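Local coordinates for cobalamin biosynthesis protein CobN (Mycobacterium tuberculosis, PDB 7C6O) that probably serves as the large catalytic subunit of cobaltochelatase, the enzyme that inserts cobalt into the corrin ring during cobalamin biosynthesis, at residues G645-L657 and L669-L682. Sequence-based numbering, arbitrary orientation.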
loop_
_atom_site.group_PDB
_atom_site.type_symbol
_atom_site.label_atom_id
_atom_site.label_comp_id
_atom_site.label_asym_id
_atom_site.label_seq_id
_atom_site.Cartn_x
_atom_site.Cartn_y
_atom_site.Cartn_z
ATOM N N GLY A 645 -14.911 3.683 -57.137
ATOM C CA GLY A 645 -14.623 4.959 -57.765
ATOM C C GLY A 645 -15.082 6.157 -56.962
ATOM O O GLY A 645 -14.537 7.251 -57.134
ATOM N N LYS A 646 -16.076 5.974 -56.093
ATOM C CA LYS A 646 -16.579 7.038 -55.233
ATOM C C LYS A 646 -15.744 7.218 -53.969
ATOM O O LYS A 646 -15.970 8.176 -53.222
ATOM C CB LYS A 646 -18.049 6.748 -54.887
ATOM C CG LYS A 646 -18.756 7.795 -54.031
ATOM C CD LYS A 646 -20.217 7.954 -54.418
ATOM C CE LYS A 646 -20.387 9.078 -55.430
ATOM N NZ LYS A 646 -19.886 10.375 -54.892
ATOM N N LEU A 647 -14.769 6.340 -53.730
ATOM C CA LEU A 647 -13.933 6.450 -52.537
ATOM C C LEU A 647 -13.290 7.821 -52.345
ATOM O O LEU A 647 -13.258 8.291 -51.196
ATOM C CB LEU A 647 -12.857 5.353 -52.552
ATOM C CG LEU A 647 -13.288 3.964 -52.075
ATOM C CD1 LEU A 647 -12.123 2.987 -52.136
ATOM C CD2 LEU A 647 -13.855 4.035 -50.664
ATOM N N PRO A 648 -12.765 8.506 -53.373
ATOM C CA PRO A 648 -12.205 9.847 -53.123
ATOM C C PRO A 648 -13.187 10.819 -52.490
ATOM O O PRO A 648 -12.783 11.642 -51.659
ATOM C CB PRO A 648 -11.769 10.303 -54.521
ATOM C CG PRO A 648 -11.439 9.044 -55.222
ATOM C CD PRO A 648 -12.447 8.039 -54.737
ATOM N N ALA A 649 -14.471 10.745 -52.850
ATOM C CA ALA A 649 -15.446 11.684 -52.303
ATOM C C ALA A 649 -15.666 11.450 -50.813
ATOM O O ALA A 649 -15.689 12.401 -50.023
ATOM C CB ALA A 649 -16.766 11.575 -53.066
ATOM N N ILE A 650 -15.833 10.189 -50.407
ATOM C CA ILE A 650 -16.043 9.910 -48.991
ATOM C C ILE A 650 -14.750 10.110 -48.208
ATOM O O ILE A 650 -14.782 10.498 -47.034
ATOM C CB ILE A 650 -16.627 8.495 -48.800
ATOM C CG1 ILE A 650 -16.975 8.245 -47.330
ATOM C CG2 ILE A 650 -15.671 7.431 -49.314
ATOM C CD1 ILE A 650 -18.016 9.201 -46.780
ATOM N N ARG A 651 -13.594 9.875 -48.842
ATOM C CA ARG A 651 -12.322 10.185 -48.196
ATOM C C ARG A 651 -12.218 11.672 -47.878
ATOM O O ARG A 651 -11.728 12.052 -46.807
ATOM C CB ARG A 651 -11.149 9.756 -49.080
ATOM C CG ARG A 651 -10.934 8.252 -49.219
ATOM C CD ARG A 651 -9.655 7.983 -50.013
ATOM N NE ARG A 651 -9.445 6.569 -50.317
ATOM C CZ ARG A 651 -9.386 6.069 -51.549
ATOM N NH1 ARG A 651 -9.516 6.867 -52.599
ATOM N NH2 ARG A 651 -9.190 4.769 -51.729
ATOM N N GLN A 652 -12.670 12.529 -48.799
ATOM C CA GLN A 652 -12.635 13.967 -48.553
ATOM C C GLN A 652 -13.547 14.351 -47.395
ATOM O O GLN A 652 -13.185 15.197 -46.568
ATOM C CB GLN A 652 -13.028 14.735 -49.816
ATOM C CG GLN A 652 -11.994 14.692 -50.930
ATOM C CD GLN A 652 -12.406 15.505 -52.144
ATOM O OE1 GLN A 652 -13.450 16.159 -52.146
ATOM N NE2 GLN A 652 -11.585 15.465 -53.188
ATOM N N GLN A 653 -14.740 13.750 -47.328
ATOM C CA GLN A 653 -15.636 14.006 -46.202
ATOM C C GLN A 653 -14.982 13.625 -44.881
ATOM O O GLN A 653 -15.094 14.357 -43.889
ATOM C CB GLN A 653 -16.941 13.231 -46.369
ATOM C CG GLN A 653 -17.860 13.731 -47.464
ATOM C CD GLN A 653 -19.177 12.978 -47.478
ATOM O OE1 GLN A 653 -19.910 12.969 -46.489
ATOM N NE2 GLN A 653 -19.474 12.325 -48.596
ATOM N N ILE A 654 -14.310 12.475 -44.848
ATOM C CA ILE A 654 -13.673 12.014 -43.618
ATOM C C ILE A 654 -12.518 12.929 -43.240
ATOM O O ILE A 654 -12.351 13.289 -42.067
ATOM C CB ILE A 654 -13.220 10.550 -43.773
ATOM C CG1 ILE A 654 -14.438 9.624 -43.851
ATOM C CG2 ILE A 654 -12.294 10.141 -42.632
ATOM C CD1 ILE A 654 -14.093 8.174 -44.148
ATOM N N TRP A 655 -11.706 13.332 -44.224
ATOM C CA TRP A 655 -10.577 14.206 -43.925
ATOM C C TRP A 655 -11.050 15.577 -43.463
ATOM O O TRP A 655 -10.468 16.166 -42.544
ATOM C CB TRP A 655 -9.664 14.338 -45.143
ATOM C CG TRP A 655 -8.401 15.065 -44.820
ATOM C CD1 TRP A 655 -7.996 16.270 -45.313
ATOM C CD2 TRP A 655 -7.392 14.649 -43.895
ATOM N NE1 TRP A 655 -6.788 16.623 -44.763
ATOM C CE2 TRP A 655 -6.397 15.645 -43.887
ATOM C CE3 TRP A 655 -7.229 13.527 -43.078
ATOM C CZ2 TRP A 655 -5.258 15.553 -43.095
ATOM C CZ3 TRP A 655 -6.095 13.438 -42.291
ATOM C CH2 TRP A 655 -5.124 14.443 -42.308
ATOM N N THR A 656 -12.106 16.100 -44.090
ATOM C CA THR A 656 -12.692 17.359 -43.642
ATOM C C THR A 656 -13.137 17.267 -42.187
ATOM O O THR A 656 -12.861 18.164 -41.384
ATOM C CB THR A 656 -13.866 17.737 -44.546
ATOM O OG1 THR A 656 -13.371 18.132 -45.832
ATOM C CG2 THR A 656 -14.673 18.876 -43.937
ATOM N N LEU A 657 -13.816 16.176 -41.827
ATOM C CA LEU A 657 -14.263 16.005 -40.448
ATOM C C LEU A 657 -13.080 15.888 -39.494
ATOM O O LEU A 657 -13.055 16.535 -38.440
ATOM C CB LEU A 657 -15.167 14.776 -40.336
ATOM C CG LEU A 657 -15.612 14.407 -38.917
ATOM C CD1 LEU A 657 -16.289 15.587 -38.224
ATOM C CD2 LEU A 657 -16.539 13.207 -38.953
ATOM N N LEU A 669 -1.398 13.001 -37.127
ATOM C CA LEU A 669 -1.317 13.208 -38.568
ATOM C C LEU A 669 -0.855 14.634 -38.839
ATOM O O LEU A 669 -1.619 15.587 -38.662
ATOM C CB LEU A 669 -2.667 12.938 -39.226
ATOM C CG LEU A 669 -3.183 11.503 -39.118
ATOM C CD1 LEU A 669 -4.587 11.401 -39.696
ATOM C CD2 LEU A 669 -2.234 10.542 -39.823
ATOM N N THR A 670 0.398 14.777 -39.275
ATOM C CA THR A 670 0.940 16.088 -39.611
ATOM C C THR A 670 0.504 16.567 -40.988
ATOM O O THR A 670 0.607 17.765 -41.274
ATOM C CB THR A 670 2.469 16.061 -39.546
ATOM O OG1 THR A 670 2.968 15.073 -40.458
ATOM C CG2 THR A 670 2.940 15.731 -38.137
ATOM N N GLU A 671 0.025 15.665 -41.840
ATOM C CA GLU A 671 -0.385 16.015 -43.192
ATOM C C GLU A 671 -1.409 14.992 -43.658
ATOM O O GLU A 671 -1.595 13.943 -43.036
ATOM C CB GLU A 671 0.812 16.055 -44.147
ATOM C CG GLU A 671 1.423 14.684 -44.405
ATOM C CD GLU A 671 2.601 14.731 -45.358
ATOM O OE1 GLU A 671 3.378 15.707 -45.300
ATOM O OE2 GLU A 671 2.748 13.789 -46.167
ATOM N N ARG A 672 -2.062 15.305 -44.767
ATOM C CA ARG A 672 -3.007 14.367 -45.358
ATOM C C ARG A 672 -2.250 13.218 -46.015
ATOM O O ARG A 672 -1.294 13.459 -46.760
ATOM C CB ARG A 672 -3.889 15.063 -46.386
ATOM C CG ARG A 672 -5.038 14.207 -46.900
ATOM C CD ARG A 672 -5.721 14.872 -48.076
ATOM N NE ARG A 672 -7.006 14.260 -48.396
ATOM C CZ ARG A 672 -7.161 13.205 -49.189
ATOM N NH1 ARG A 672 -8.374 12.726 -49.425
ATOM N NH2 ARG A 672 -6.104 12.626 -49.746
ATOM N N PRO A 673 -2.636 11.969 -45.765
ATOM C CA PRO A 673 -1.978 10.852 -46.449
ATOM C C PRO A 673 -2.220 10.919 -47.948
ATOM O O PRO A 673 -3.200 11.505 -48.415
ATOM C CB PRO A 673 -2.641 9.613 -45.831
ATOM C CG PRO A 673 -3.247 10.095 -44.545
ATOM C CD PRO A 673 -3.650 11.512 -44.801
ATOM N N GLU A 674 -1.300 10.325 -48.706
ATOM C CA GLU A 674 -1.531 10.149 -50.130
ATOM C C GLU A 674 -2.783 9.310 -50.351
ATOM O O GLU A 674 -3.197 8.526 -49.493
ATOM C CB GLU A 674 -0.336 9.475 -50.804
ATOM C CG GLU A 674 0.785 10.410 -51.212
ATOM C CD GLU A 674 1.893 9.678 -51.948
ATOM O OE1 GLU A 674 1.901 9.701 -53.198
ATOM O OE2 GLU A 674 2.743 9.064 -51.272
ATOM N N GLU A 675 -3.380 9.476 -51.531
ATOM C CA GLU A 675 -4.661 8.835 -51.806
ATOM C C GLU A 675 -4.565 7.318 -51.693
ATOM O O GLU A 675 -5.486 6.668 -51.184
ATOM C CB GLU A 675 -5.158 9.249 -53.190
ATOM C CG GLU A 675 -6.648 9.036 -53.413
ATOM C CD GLU A 675 -7.521 9.976 -52.588
ATOM O OE1 GLU A 675 -8.752 9.775 -52.583
ATOM O OE2 GLU A 675 -6.986 10.913 -51.953
ATOM N N ASP A 676 -3.452 6.734 -52.137
ATOM C CA ASP A 676 -3.277 5.288 -52.075
ATOM C C ASP A 676 -2.738 4.812 -50.730
ATOM O O ASP A 676 -2.506 3.611 -50.560
ATOM C CB ASP A 676 -2.370 4.815 -53.222
ATOM C CG ASP A 676 -0.931 5.278 -53.075
ATOM O OD1 ASP A 676 -0.034 4.564 -53.571
ATOM O OD2 ASP A 676 -0.692 6.342 -52.465
ATOM N N SER A 677 -2.539 5.719 -49.775
ATOM C CA SER A 677 -2.265 5.359 -48.391
ATOM C C SER A 677 -3.392 5.767 -47.452
ATOM O O SER A 677 -3.299 5.516 -46.246
ATOM C CB SER A 677 -0.949 5.994 -47.925
ATOM O OG SER A 677 0.164 5.390 -48.561
ATOM N N PHE A 678 -4.459 6.375 -47.979
ATOM C CA PHE A 678 -5.510 6.927 -47.129
ATOM C C PHE A 678 -6.303 5.829 -46.429
ATOM O O PHE A 678 -6.612 5.945 -45.237
ATOM C CB PHE A 678 -6.436 7.809 -47.967
ATOM C CG PHE A 678 -7.288 8.743 -47.157
ATOM C CD1 PHE A 678 -6.880 10.046 -46.923
ATOM C CD2 PHE A 678 -8.502 8.322 -46.639
ATOM C CE1 PHE A 678 -7.662 10.913 -46.181
ATOM C CE2 PHE A 678 -9.292 9.182 -45.898
ATOM C CZ PHE A 678 -8.870 10.481 -45.668
ATOM N N ASP A 679 -6.645 4.758 -47.151
ATOM C CA ASP A 679 -7.437 3.687 -46.552
ATOM C C ASP A 679 -6.664 2.943 -45.471
ATOM O O ASP A 679 -7.267 2.458 -44.509
ATOM C CB ASP A 679 -7.909 2.716 -47.632
ATOM C CG ASP A 679 -8.883 3.355 -48.595
ATOM O OD1 ASP A 679 -9.276 4.517 -48.352
ATOM O OD2 ASP A 679 -9.254 2.704 -49.594
ATOM N N ASP A 680 -5.341 2.831 -45.615
ATOM C CA ASP A 680 -4.536 2.250 -44.548
ATOM C C ASP A 680 -4.561 3.134 -43.309
ATOM O O ASP A 680 -4.579 2.634 -42.178
ATOM C CB ASP A 680 -3.099 2.037 -45.024
ATOM C CG ASP A 680 -2.248 1.310 -44.000
ATOM O OD1 ASP A 680 -2.813 0.566 -43.172
ATOM O OD2 ASP A 680 -1.011 1.489 -44.019
ATOM N N MET A 681 -4.561 4.453 -43.505
ATOM C CA MET A 681 -4.688 5.370 -42.379
ATOM C C MET A 681 -6.023 5.193 -41.669
ATOM O O MET A 681 -6.096 5.325 -40.443
ATOM C CB MET A 681 -4.515 6.810 -42.866
ATOM C CG MET A 681 -4.624 7.870 -41.783
ATOM S SD MET A 681 -6.315 8.444 -41.535
ATOM C CE MET A 681 -6.699 9.117 -43.149
ATOM N N LEU A 682 -7.084 4.880 -42.416
ATOM C CA LEU A 682 -8.395 4.695 -41.800
ATOM C C LEU A 682 -8.446 3.437 -40.946
ATOM O O LEU A 682 -9.243 3.363 -40.004
ATOM C CB LEU A 682 -9.484 4.652 -42.869
ATOM C CG LEU A 682 -9.713 5.951 -43.643
ATOM C CD1 LEU A 682 -10.866 5.781 -44.614
ATOM C CD2 LEU A 682 -9.974 7.116 -42.696
HETATM O O HOH W 1 -9.975 11.997 -51.755
#
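Arg651 grips Asp679 side-on through two nitrogens, one to each carboxylate oxygen. Arg651 NE to Asp679 OD1 is 2.8 Å and nearly straight at 169°, and Arg651 NH2 to Asp679 OD2 is 3.0 Å. Both oxygens lie close to the guanidinium plane, but the arginine meets them from above the carboxylate plane. Arg651 NH1 reaches Glu675 OE1 at 3.0 Å in a more bent bond, the guanidinium and carboxylate planes standing at right angles. All three guanidinium nitrogens of Arg651 are therefore engaged, which fixes the rotation of the group. A bend at chi2 (69°) brings the end of Glu675 nearer Arg651, and its OE2 accepts a bond from Arg672 NH2 at 2.9 Å. These four charged residues make a salt-bridge network. A water joins Glu675 OE1 to Pro648 O and, weakly, Arg672 NH1. The two positive groups probably stabilise the glutamate as an anion.

Arg672 lays its aliphatic chain over one face of Trp655, with CG 3.6 Å from the centroid of the five-membered ring. Leu669 CD1 meets the indole edge. The Phe678 ring is sandwiched between Arg651 CB and Met681 CE on opposite faces. Ile654 CG2 and Leu682 CD2 meet tip to tip at 3.8 Å.

The short helical segments cross at 57°. Helix 624-642 packs against both: Ile654 touches its Leu632, Leu647 and Leu682 touch His636, and His636 NE2 hydrogen-bonds Asp679 OD1. The contact thus joins helices 624-642, 647-660 and 675-694 at the periphery of the chain.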